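Local coordinates for protein Plm1 (Streptomyces sp. HK803, PDB 4HXY) that probably reduces, as the ketoreductase domain of a modular polyketide synthase, a beta-keto group of the growing phoslactomycin chain with NADPH, at residues A[111-116]-A[283-288]; A[357-362]-A[396-401]. All coordinates share one frame; numbering follows the deposited sequence.

How the interactions relate
Following the chain from the N terminus, helix 105-120 comes first, and interaction 1 closes a long loop when segment 283-288, in the connection between strand 270-275 and helix 290-310, returns to it after 166 intervening residues. Interaction 2 opens only later, at strand 357-361, and closes a much shorter loop at helix 388-400. The two loops therefore follow one another in series, without nesting or crossing. The centres of interactions 1 and 2 are about 26 Å apart, on opposite sides of the chain's centre, and the two do not touch. Interaction 1 joins the N-terminal part to the cofactor-binding part; interaction 2 packs helix 388-400 against the strand that leads to NADPH.

Interaction 1: A[111-116]-A[283-288]; sequences WGLGRV and VRIAET
Ile285 reaches from a short 3-10 turn to the side of helix 105-120, where its CD1 methyl meets Leu113 and Val116, residues three apart and so on neighbouring turns of one helix face. With CG1 anti to its own carbonyl carbon (chi1 -74°) and the chain then extended (chi2 163°), the isoleucine projects CD1 ahead of the rest of the side chain. That methyl lies 4.2 Å from CG1 of Val116 and 4.3 Å from CD2 of Leu113, and it also comes within 4.1 Å of the backbone C of Val116. A slender, branched aliphatic chain suits this place, since it has no polar atom to satisfy in a buried setting. Leu70, Leu71 and Leu74 of helix 67-77, with Ala333 and Ala336 of helix 333-351, add further apolar surface around the three residues.

The other side of the turn is loose: Arg284, Ala286 and Glu287 are exposed and stay clear of residues 111-116. Arg284 instead pairs with Asp282, and its carbonyl O receives Thr288 OG1 at 2.8 Å and Glu287 N from opposite faces of its plane, bonds that hold the turn in shape. Ile285 N is hydrogen-bonded to OE1 of Glu120, further along the same helix. The turn thus joins the N-terminal part to the Rossmann-type NADPH-binding part, consistent with the two-part build of modular polyketide synthase ketoreductases.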
ATOM      1  N   TRP A 111       2.361  -7.293  -3.861  1.00  4.61           N
ATOM      2  CA  TRP A 111       1.916  -6.496  -5.011  1.00  5.02           C
ATOM      3  C   TRP A 111       2.533  -5.093  -5.000  1.00  5.04           C
ATOM      4  O   TRP A 111       2.910  -4.554  -6.050  1.00  5.40           O
ATOM      5  CB  TRP A 111       0.379  -6.434  -5.058  1.00  4.85           C
ATOM      6  CG  TRP A 111      -0.180  -7.673  -5.625  1.00  6.27           C
ATOM      7  CD1 TRP A 111      -0.036  -8.941  -5.133  1.00  5.77           C
ATOM      8  CD2 TRP A 111      -0.932  -7.799  -6.830  1.00  4.72           C
ATOM      9  NE1 TRP A 111      -0.659  -9.835  -5.941  1.00  7.58           N
ATOM     10  CE2 TRP A 111      -1.236  -9.164  -6.987  1.00  4.66           C
ATOM     11  CE3 TRP A 111      -1.433  -6.883  -7.767  1.00  6.46           C
ATOM     12  CZ2 TRP A 111      -1.975  -9.640  -8.050  1.00  5.42           C
ATOM     13  CZ3 TRP A 111      -2.153  -7.383  -8.834  1.00  5.97           C
ATOM     14  CH2 TRP A 111      -2.455  -8.730  -8.938  1.00  5.86           C
ATOM     15  N   GLY A 112       2.665  -4.496  -3.822  1.00  4.83           N
ATOM     16  CA  GLY A 112       3.310  -3.187  -3.726  1.00  4.38           C
ATOM     17  C   GLY A 112       4.728  -3.252  -4.247  1.00  4.09           C
ATOM     18  O   GLY A 112       5.142  -2.422  -5.046  1.00  5.00           O
ATOM     19  N   LEU A 113       5.474  -4.261  -3.803  1.00  4.40           N
ATOM     20  CA  LEU A 113       6.844  -4.439  -4.233  1.00  4.80           C
ATOM     21  C   LEU A 113       6.951  -4.847  -5.701  1.00  4.43           C
ATOM     22  O   LEU A 113       7.807  -4.350  -6.429  1.00  5.72           O
ATOM     23  CB  LEU A 113       7.545  -5.469  -3.340  1.00  4.65           C
ATOM     24  CG  LEU A 113       9.047  -5.529  -3.570  1.00  7.58           C
ATOM     25  CD1 LEU A 113       9.761  -5.653  -2.198  1.00 12.27           C
ATOM     26  CD2 LEU A 113       9.395  -6.655  -4.508  1.00  9.83           C
ATOM     27  N   GLY A 114       6.080  -5.750  -6.130  1.00  4.75           N
ATOM     28  CA  GLY A 114       6.091  -6.267  -7.490  1.00  4.56           C
ATOM     29  C   GLY A 114       5.895  -5.190  -8.539  1.00  4.28           C
ATOM     30  O   GLY A 114       6.552  -5.188  -9.568  1.00  5.02           O
ATOM     31  N   ARG A 115       5.000  -4.245  -8.276  1.00  4.65           N
ATOM     32  CA  ARG A 115       4.860  -3.090  -9.166  1.00  4.18           C
ATOM     33  C   ARG A 115       6.158  -2.290  -9.324  1.00  5.84           C
ATOM     34  O   ARG A 115       6.488  -1.845 -10.423  1.00  6.63           O
ATOM     35  CB  ARG A 115       3.726  -2.172  -8.701  1.00  4.79           C
ATOM     36  CG  ARG A 115       2.321  -2.749  -8.981  1.00  5.46           C
ATOM     37  CD  ARG A 115       1.198  -1.779  -8.606  1.00  6.87           C
ATOM     38  NE  ARG A 115       0.925  -1.782  -7.158  1.00  5.74           N
ATOM     39  CZ  ARG A 115       0.038  -2.559  -6.553  1.00  6.31           C
ATOM     40  NH1 ARG A 115      -0.734  -3.398  -7.239  1.00  5.85           N
ATOM     41  NH2 ARG A 115      -0.110  -2.487  -5.247  1.00  6.83           N
ATOM     42  N   VAL A 116       6.894  -2.117  -8.237  1.00  5.28           N
ATOM     43  CA  VAL A 116       8.195  -1.468  -8.290  1.00  5.99           C
ATOM     44  C   VAL A 116       9.198  -2.317  -9.111  1.00  5.96           C
ATOM     45  O   VAL A 116       9.976  -1.771  -9.890  1.00  6.50           O
ATOM     46  CB  VAL A 116       8.706  -1.167  -6.887  1.00  5.82           C
ATOM     47  CG1 VAL A 116      10.099  -0.560  -6.954  1.00  6.52           C
ATOM     48  CG2 VAL A 116       7.731  -0.216  -6.173  1.00  6.60           C
ATOM     49  N   VAL A 283      15.892   3.430  -2.422  1.00 12.22           N
ATOM     50  CA  VAL A 283      16.816   2.306  -2.539  1.00 11.81           C
ATOM     51  C   VAL A 283      16.248   1.309  -3.550  1.00 11.53           C
ATOM     52  O   VAL A 283      15.149   0.790  -3.353  1.00 12.04           O
ATOM     53  CB  VAL A 283      17.014   1.597  -1.172  1.00 11.36           C
ATOM     54  CG1 VAL A 283      18.147   0.569  -1.241  1.00 12.01           C
ATOM     55  CG2 VAL A 283      17.275   2.635  -0.076  1.00 12.60           C
ATOM     56  N   ARG A 284      17.002   1.013  -4.608  1.00 11.18           N
ATOM     57  CA  ARG A 284      16.561   0.024  -5.594  1.00 11.72           C
ATOM     58  C   ARG A 284      16.458  -1.354  -4.966  1.00 10.43           C
ATOM     59  O   ARG A 284      17.136  -1.650  -3.980  1.00  9.81           O
ATOM     60  CB  ARG A 284      17.518  -0.029  -6.791  1.00 12.84           C
ATOM     61  CG  ARG A 284      17.680   1.289  -7.584  1.00 18.57           C
ATOM     62  CD  ARG A 284      16.406   1.853  -8.203  1.00 25.71           C
ATOM     63  NE  ARG A 284      16.018   3.138  -7.594  1.00 31.58           N
ATOM     64  CZ  ARG A 284      15.850   4.303  -8.232  1.00 34.59           C
ATOM     65  NH1 ARG A 284      15.990   4.408  -9.554  1.00 36.25           N
ATOM     66  NH2 ARG A 284      15.515   5.388  -7.533  1.00 34.72           N
ATOM     67  N   ILE A 285      15.633  -2.213  -5.560  1.00  9.72           N
ATOM     68  CA  ILE A 285      15.459  -3.568  -5.095  1.00  9.43           C
ATOM     69  C   ILE A 285      16.806  -4.276  -5.019  1.00 10.04           C
ATOM     70  O   ILE A 285      17.065  -5.005  -4.049  1.00  9.36           O
ATOM     71  CB  ILE A 285      14.500  -4.368  -6.030  1.00  8.76           C
ATOM     72  CG1 ILE A 285      13.060  -3.896  -5.803  1.00  9.07           C
ATOM     73  CG2 ILE A 285      14.645  -5.894  -5.820  1.00 10.86           C
ATOM     74  CD1 ILE A 285      12.095  -4.280  -6.923  1.00  9.23           C
ATOM     75  N   ALA A 286      17.656  -4.026  -6.012  1.00 11.04           N
ATOM     76  CA  ALA A 286      18.978  -4.662  -6.071  1.00 12.35           C
ATOM     77  C   ALA A 286      19.863  -4.333  -4.867  1.00 13.30           C
ATOM     78  O   ALA A 286      20.766  -5.115  -4.551  1.00 15.03           O
ATOM     79  CB  ALA A 286      19.706  -4.287  -7.354  1.00 12.85           C
ATOM     80  N   GLU A 287      19.622  -3.180  -4.238  1.00 13.72           N
ATOM     81  CA  GLU A 287      20.393  -2.725  -3.099  1.00 14.12           C
ATOM     82  C   GLU A 287      19.646  -2.897  -1.770  1.00 13.24           C
ATOM     83  O   GLU A 287      20.178  -2.521  -0.731  1.00 13.81           O
ATOM     84  CB  GLU A 287      20.760  -1.244  -3.261  1.00 15.13           C
ATOM     85  CG  GLU A 287      21.945  -0.962  -4.195  1.00 20.76           C
ATOM     86  CD  GLU A 287      21.746  -1.418  -5.612  1.00 27.45           C
ATOM     87  OE1 GLU A 287      22.436  -2.378  -6.031  1.00 32.96           O
ATOM     88  OE2 GLU A 287      20.916  -0.810  -6.325  1.00 32.93           O
ATOM     89  N   THR A 288      18.434  -3.438  -1.809  1.00 12.00           N
ATOM     90  CA  THR A 288      17.608  -3.622  -0.603  1.00 11.62           C
ATOM     91  C   THR A 288      17.707  -5.042  -0.050  1.00 10.67           C
ATOM     92  O   THR A 288      17.278  -5.990  -0.698  1.00 10.99           O
ATOM     93  CB  THR A 288      16.123  -3.328  -0.891  1.00 11.98           C
ATOM     94  OG1 THR A 288      15.976  -2.004  -1.402  1.00 12.79           O
ATOM     95  CG2 THR A 288      15.313  -3.415   0.392  1.00 11.65           C
TER

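Interaction 2: A[357-362]-A[396-401]; sequences VSVAWG and EQAIMS. With NDP (NADPH dihydro-nicotinamide-adenine-dinucleotide phosphate), chain C.
In the Rossmann-type part of this ketoreductase, strand 357-361 runs up to the NADPH pocket, and Val357 and Val359 on one of its faces pack on Ala398 and Ile399 of helix 388-400. The strand and helix segments run nearly antiparallel, at 151°, with their axes 9.0 Å apart. The closest meeting is that of Val359 CG2 with Ala398 CB, at 3.6 Å; alanine's small side chain lets the helix come near the sheet here. Val357 straddles the helix surface with both branches. Its CG1, placed between the backbone N and the carbonyl carbon (chi1 61°), comes to 4.2 Å from Ile399 CG1, the two side chains crossing at about a right angle, while CG2 turns to Ala398 and approaches its O at 4.1 Å. Beta-branched valines suit both the strand and such a dense apolar layer.

The other branch of Val359, CG1, sits over the centre of the Trp361 ring, 3.4 Å above its plane. Trp361 CB lies 3.5 Å from C5N of the nicotinamide, and Gly362 O is 3.3 Å from C4N, the carbon that carries the transferable hydride in NADPH. Val359 thus touches both Ala398 and the tryptophan beside the cofactor. The side chains that meet between strand and helix are all apolar, and the one polar atom near them is the Ala398 carbonyl O, implying cohesion by dispersion and exclusion of water rather than by directional bonds.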
ATOM      1  N   VAL A 357     -10.456   3.471   7.054  1.00  5.39           N
ATOM      2  CA  VAL A 357     -10.156   3.972   5.727  1.00  5.47           C
ATOM      3  C   VAL A 357      -8.656   4.150   5.554  1.00  6.20           C
ATOM      4  O   VAL A 357      -7.974   4.610   6.472  1.00  5.92           O
ATOM      5  CB  VAL A 357     -10.883   5.272   5.408  1.00  5.42           C
ATOM      6  CG1 VAL A 357     -10.500   6.428   6.397  1.00  8.00           C
ATOM      7  CG2 VAL A 357     -10.669   5.649   3.890  1.00  6.06           C
ATOM      8  N   SER A 358      -8.169   3.781   4.370  1.00  6.29           N
ATOM      9  CA  SER A 358      -6.793   4.038   3.983  1.00  5.98           C
ATOM     10  C   SER A 358      -6.814   4.994   2.819  1.00  6.59           C
ATOM     11  O   SER A 358      -7.365   4.669   1.762  1.00  7.52           O
ATOM     12  CB  SER A 358      -6.097   2.750   3.583  1.00  6.67           C
ATOM     13  OG  SER A 358      -4.721   2.978   3.288  1.00  9.09           O
ATOM     14  N   VAL A 359      -6.245   6.176   2.991  1.00  5.69           N
ATOM     15  CA  VAL A 359      -6.215   7.142   1.886  1.00  5.76           C
ATOM     16  C   VAL A 359      -4.832   7.074   1.262  1.00  5.98           C
ATOM     17  O   VAL A 359      -3.838   7.334   1.946  1.00  6.55           O
ATOM     18  CB  VAL A 359      -6.486   8.589   2.350  1.00  5.27           C
ATOM     19  CG1 VAL A 359      -6.441   9.554   1.179  1.00  5.56           C
ATOM     20  CG2 VAL A 359      -7.861   8.708   3.028  1.00  7.60           C
ATOM     21  N   ALA A 360      -4.787   6.743  -0.032  1.00  5.68           N
ATOM     22  CA  ALA A 360      -3.523   6.672  -0.777  1.00  5.54           C
ATOM     23  C   ALA A 360      -3.259   8.061  -1.354  1.00  6.03           C
ATOM     24  O   ALA A 360      -3.749   8.427  -2.414  1.00  6.19           O
ATOM     25  CB  ALA A 360      -3.609   5.606  -1.841  1.00  5.73           C
ATOM     26  N   TRP A 361      -2.516   8.858  -0.602  1.00  5.48           N
ATOM     27  CA  TRP A 361      -2.203  10.214  -0.988  1.00  5.59           C
ATOM     28  C   TRP A 361      -1.112  10.346  -2.073  1.00  5.39           C
ATOM     29  O   TRP A 361      -0.059   9.677  -2.035  1.00  6.14           O
ATOM     30  CB  TRP A 361      -1.669  10.958   0.221  1.00  5.29           C
ATOM     31  CG  TRP A 361      -2.607  11.048   1.368  1.00  3.98           C
ATOM     32  CD1 TRP A 361      -2.494  10.426   2.574  1.00  5.39           C
ATOM     33  CD2 TRP A 361      -3.737  11.906   1.464  1.00  3.56           C
ATOM     34  NE1 TRP A 361      -3.516  10.805   3.394  1.00  6.08           N
ATOM     35  CE2 TRP A 361      -4.294  11.717   2.734  1.00  4.69           C
ATOM     36  CE3 TRP A 361      -4.351  12.774   0.582  1.00  4.63           C
ATOM     37  CZ2 TRP A 361      -5.445  12.390   3.151  1.00  6.63           C
ATOM     38  CZ3 TRP A 361      -5.467  13.463   0.991  1.00  4.34           C
ATOM     39  CH2 TRP A 361      -6.019  13.255   2.263  1.00  5.05           C
ATOM     40  N   GLY A 362      -1.353  11.267  -2.994  1.00  5.39           N
ATOM     41  CA  GLY A 362      -0.254  11.910  -3.701  1.00  6.35           C
ATOM     42  C   GLY A 362       0.540  12.833  -2.802  1.00  7.15           C
ATOM     43  O   GLY A 362       0.262  12.963  -1.612  1.00  7.69           O
ATOM     44  N   GLU A 396     -11.326  14.651   5.285  1.00  7.24           N
ATOM     45  CA  GLU A 396     -12.665  14.657   5.892  1.00  8.03           C
ATOM     46  C   GLU A 396     -13.672  13.908   5.019  1.00  7.22           C
ATOM     47  O   GLU A 396     -14.445  13.094   5.506  1.00  8.45           O
ATOM     48  CB  GLU A 396     -13.113  16.105   6.111  1.00  8.97           C
ATOM     49  CG  GLU A 396     -14.568  16.295   6.393  1.00 13.13           C
ATOM     50  CD  GLU A 396     -14.903  17.749   6.737  1.00 17.85           C
ATOM     51  OE1 GLU A 396     -15.473  18.469   5.859  1.00 19.52           O
ATOM     52  OE2 GLU A 396     -14.570  18.159   7.881  1.00 17.29           O
ATOM     53  N   GLN A 397     -13.623  14.161   3.717  1.00  7.02           N
ATOM     54  CA  GLN A 397     -14.505  13.491   2.767  1.00  7.15           C
ATOM     55  C   GLN A 397     -14.303  11.969   2.776  1.00  7.19           C
ATOM     56  O   GLN A 397     -15.266  11.212   2.746  1.00  7.51           O
ATOM     57  CB  GLN A 397     -14.282  14.041   1.359  1.00  7.22           C
ATOM     58  CG  GLN A 397     -14.773  15.451   1.142  1.00  8.67           C
ATOM     59  CD  GLN A 397     -14.368  15.986  -0.219  1.00 12.98           C
ATOM     60  OE1 GLN A 397     -13.236  16.375  -0.420  1.00 14.31           O
ATOM     61  NE2 GLN A 397     -15.294  15.951  -1.179  1.00 17.78           N
ATOM     62  N   ALA A 398     -13.045  11.530   2.844  1.00  7.15           N
ATOM     63  CA  ALA A 398     -12.751  10.108   2.862  1.00  7.01           C
ATOM     64  C   ALA A 398     -13.272   9.429   4.123  1.00  7.52           C
ATOM     65  O   ALA A 398     -13.805   8.313   4.084  1.00  7.64           O
ATOM     66  CB  ALA A 398     -11.246   9.860   2.688  1.00  6.80           C
ATOM     67  N   ILE A 399     -13.112  10.112   5.257  1.00  7.52           N
ATOM     68  CA  ILE A 399     -13.523   9.584   6.546  1.00  7.65           C
ATOM     69  C   ILE A 399     -15.037   9.552   6.645  1.00  8.16           C
ATOM     70  O   ILE A 399     -15.597   8.562   7.130  1.00  8.96           O
ATOM     71  CB  ILE A 399     -12.913  10.415   7.722  1.00  7.33           C
ATOM     72  CG1 ILE A 399     -11.396  10.308   7.724  1.00  7.55           C
ATOM     73  CG2 ILE A 399     -13.509   9.968   9.094  1.00  7.88           C
ATOM     74  CD1 ILE A 399     -10.699  11.297   8.631  1.00  6.19           C
ATOM     75  N   MET A 400     -15.688  10.628   6.189  1.00  9.27           N
ATOM     76  CA  MET A 400     -17.115  10.835   6.416  1.00 10.88           C
ATOM     77  C   MET A 400     -17.982  10.239   5.304  1.00 12.51           C
ATOM     78  O   MET A 400     -19.208  10.351   5.346  1.00 12.74           O
ATOM     79  CB  MET A 400     -17.413  12.327   6.571  1.00 10.78           C
ATOM     80  CG  MET A 400     -16.787  12.962   7.843  1.00 10.51           C
ATOM     81  SD  MET A 400     -17.363  12.194   9.362  1.00 14.13           S
ATOM     82  CE  MET A 400     -19.050  12.803   9.496  1.00 14.14           C
ATOM     83  N   SER A 401     -17.343   9.618   4.324  1.00 14.26           N
ATOM     84  CA  SER A 401     -18.039   9.037   3.170  1.00 16.83           C
ATOM     85  C   SER A 401     -19.141   8.056   3.589  1.00 19.38           C
ATOM     86  O   SER A 401     -18.924   7.225   4.460  1.00 18.87           O
ATOM     87  CB  SER A 401     -17.009   8.323   2.283  1.00 16.36           C
ATOM     88  OG  SER A 401     -17.615   7.756   1.135  1.00 18.83           O
TER
HETATM   89  PA  NDP C 501       7.326  12.922   8.362  1.00 12.23           P
HETATM   90  O1A NDP C 501       7.318  14.397   8.577  1.00 13.80           O
HETATM   91  O2A NDP C 501       8.649  12.221   8.273  1.00 11.30           O
HETATM   92  O5B NDP C 501       6.467  12.223   9.512  1.00 11.19           O
HETATM   93  C5B NDP C 501       6.650  10.853   9.805  1.00 12.82           C
HETATM   94  C4B NDP C 501       6.451  10.660  11.280  1.00 11.40           C
HETATM   95  O4B NDP C 501       6.570   9.293  11.617  1.00  8.96           O
HETATM   96  C3B NDP C 501       7.484  11.375  12.117  1.00 13.42           C
HETATM   97  O3B NDP C 501       6.782  12.110  13.139  1.00 15.33           O
HETATM   98  C2B NDP C 501       8.328  10.281  12.731  1.00 10.16           C
HETATM   99  O2B NDP C 501       8.773  10.809  13.964  1.00 11.30           O
HETATM  100  C1B NDP C 501       7.290   9.167  12.824  1.00  9.11           C
HETATM  101  N9A NDP C 501       7.802   7.812  12.992  1.00  7.70           N
HETATM  102  C8A NDP C 501       8.660   7.115  12.170  1.00  7.49           C
HETATM  103  N7A NDP C 501       8.891   5.899  12.711  1.00  7.76           N
HETATM  104  C5A NDP C 501       8.163   5.799  13.870  1.00  7.73           C
HETATM  105  C6A NDP C 501       8.000   4.801  14.817  1.00  6.52           C
HETATM  106  N6A NDP C 501       8.592   3.613  14.763  1.00  6.73           N
HETATM  107  N1A NDP C 501       7.179   5.059  15.900  1.00  7.17           N
HETATM  108  C2A NDP C 501       6.505   6.269  16.016  1.00  5.95           C
HETATM  109  N3A NDP C 501       6.662   7.267  15.089  1.00  7.42           N
HETATM  110  C4A NDP C 501       7.478   7.010  14.032  1.00  8.44           C
HETATM  111  O3  NDP C 501       6.520  12.529   7.025  1.00 11.17           O
HETATM  112  PN  NDP C 501       5.148  13.118   6.494  1.00 12.40           P
HETATM  113  O1N NDP C 501       5.412  13.631   5.131  1.00 15.38           O
HETATM  114  O2N NDP C 501       4.451  13.990   7.459  1.00 14.07           O
HETATM  115  O5D NDP C 501       4.289  11.803   6.198  1.00 15.12           O
HETATM  116  C5D NDP C 501       3.549  11.161   7.204  1.00 14.82           C
HETATM  117  C4D NDP C 501       2.820   9.982   6.580  1.00 12.35           C
HETATM  118  O4D NDP C 501       2.146  10.381   5.399  1.00 11.63           O
HETATM  119  C3D NDP C 501       3.767   8.878   6.174  1.00 12.04           C
HETATM  120  O3D NDP C 501       3.265   7.653   6.614  1.00 14.77           O
HETATM  121  C2D NDP C 501       3.781   8.911   4.660  1.00 12.84           C
HETATM  122  O2D NDP C 501       4.040   7.651   4.076  1.00 14.33           O
HETATM  123  C1D NDP C 501       2.413   9.481   4.344  1.00 12.33           C
HETATM  124  N1N NDP C 501       2.403  10.217   3.073  1.00 11.07           N
HETATM  125  C2N NDP C 501       3.028  11.426   2.960  1.00  9.58           C
HETATM  126  C3N NDP C 501       3.174  12.075   1.733  1.00 10.59           C
HETATM  127  C7N NDP C 501       3.782  13.418   1.626  1.00 11.03           C
HETATM  128  O7N NDP C 501       3.665  14.032   0.399  1.00 11.88           O
HETATM  129  N7N NDP C 501       4.451  14.033   2.590  1.00 12.14           N
HETATM  130  C4N NDP C 501       2.345  11.583   0.577  1.00  9.76           C
HETATM  131  C5N NDP C 501       1.690  10.262   0.808  1.00  9.96           C
HETATM  132  C6N NDP C 501       1.724   9.647   2.038  1.00 10.14           C
HETATM  133  P2B NDP C 501       9.958  10.161  14.821  1.00 13.15           P
HETATM  134  O1X NDP C 501      10.192  11.150  15.940  1.00 13.44           O
HETATM  135  O2X NDP C 501      11.214   9.973  13.959  1.00 13.76           O
HETATM  136  O3X NDP C 501       9.562   8.832  15.317  1.00 10.20           O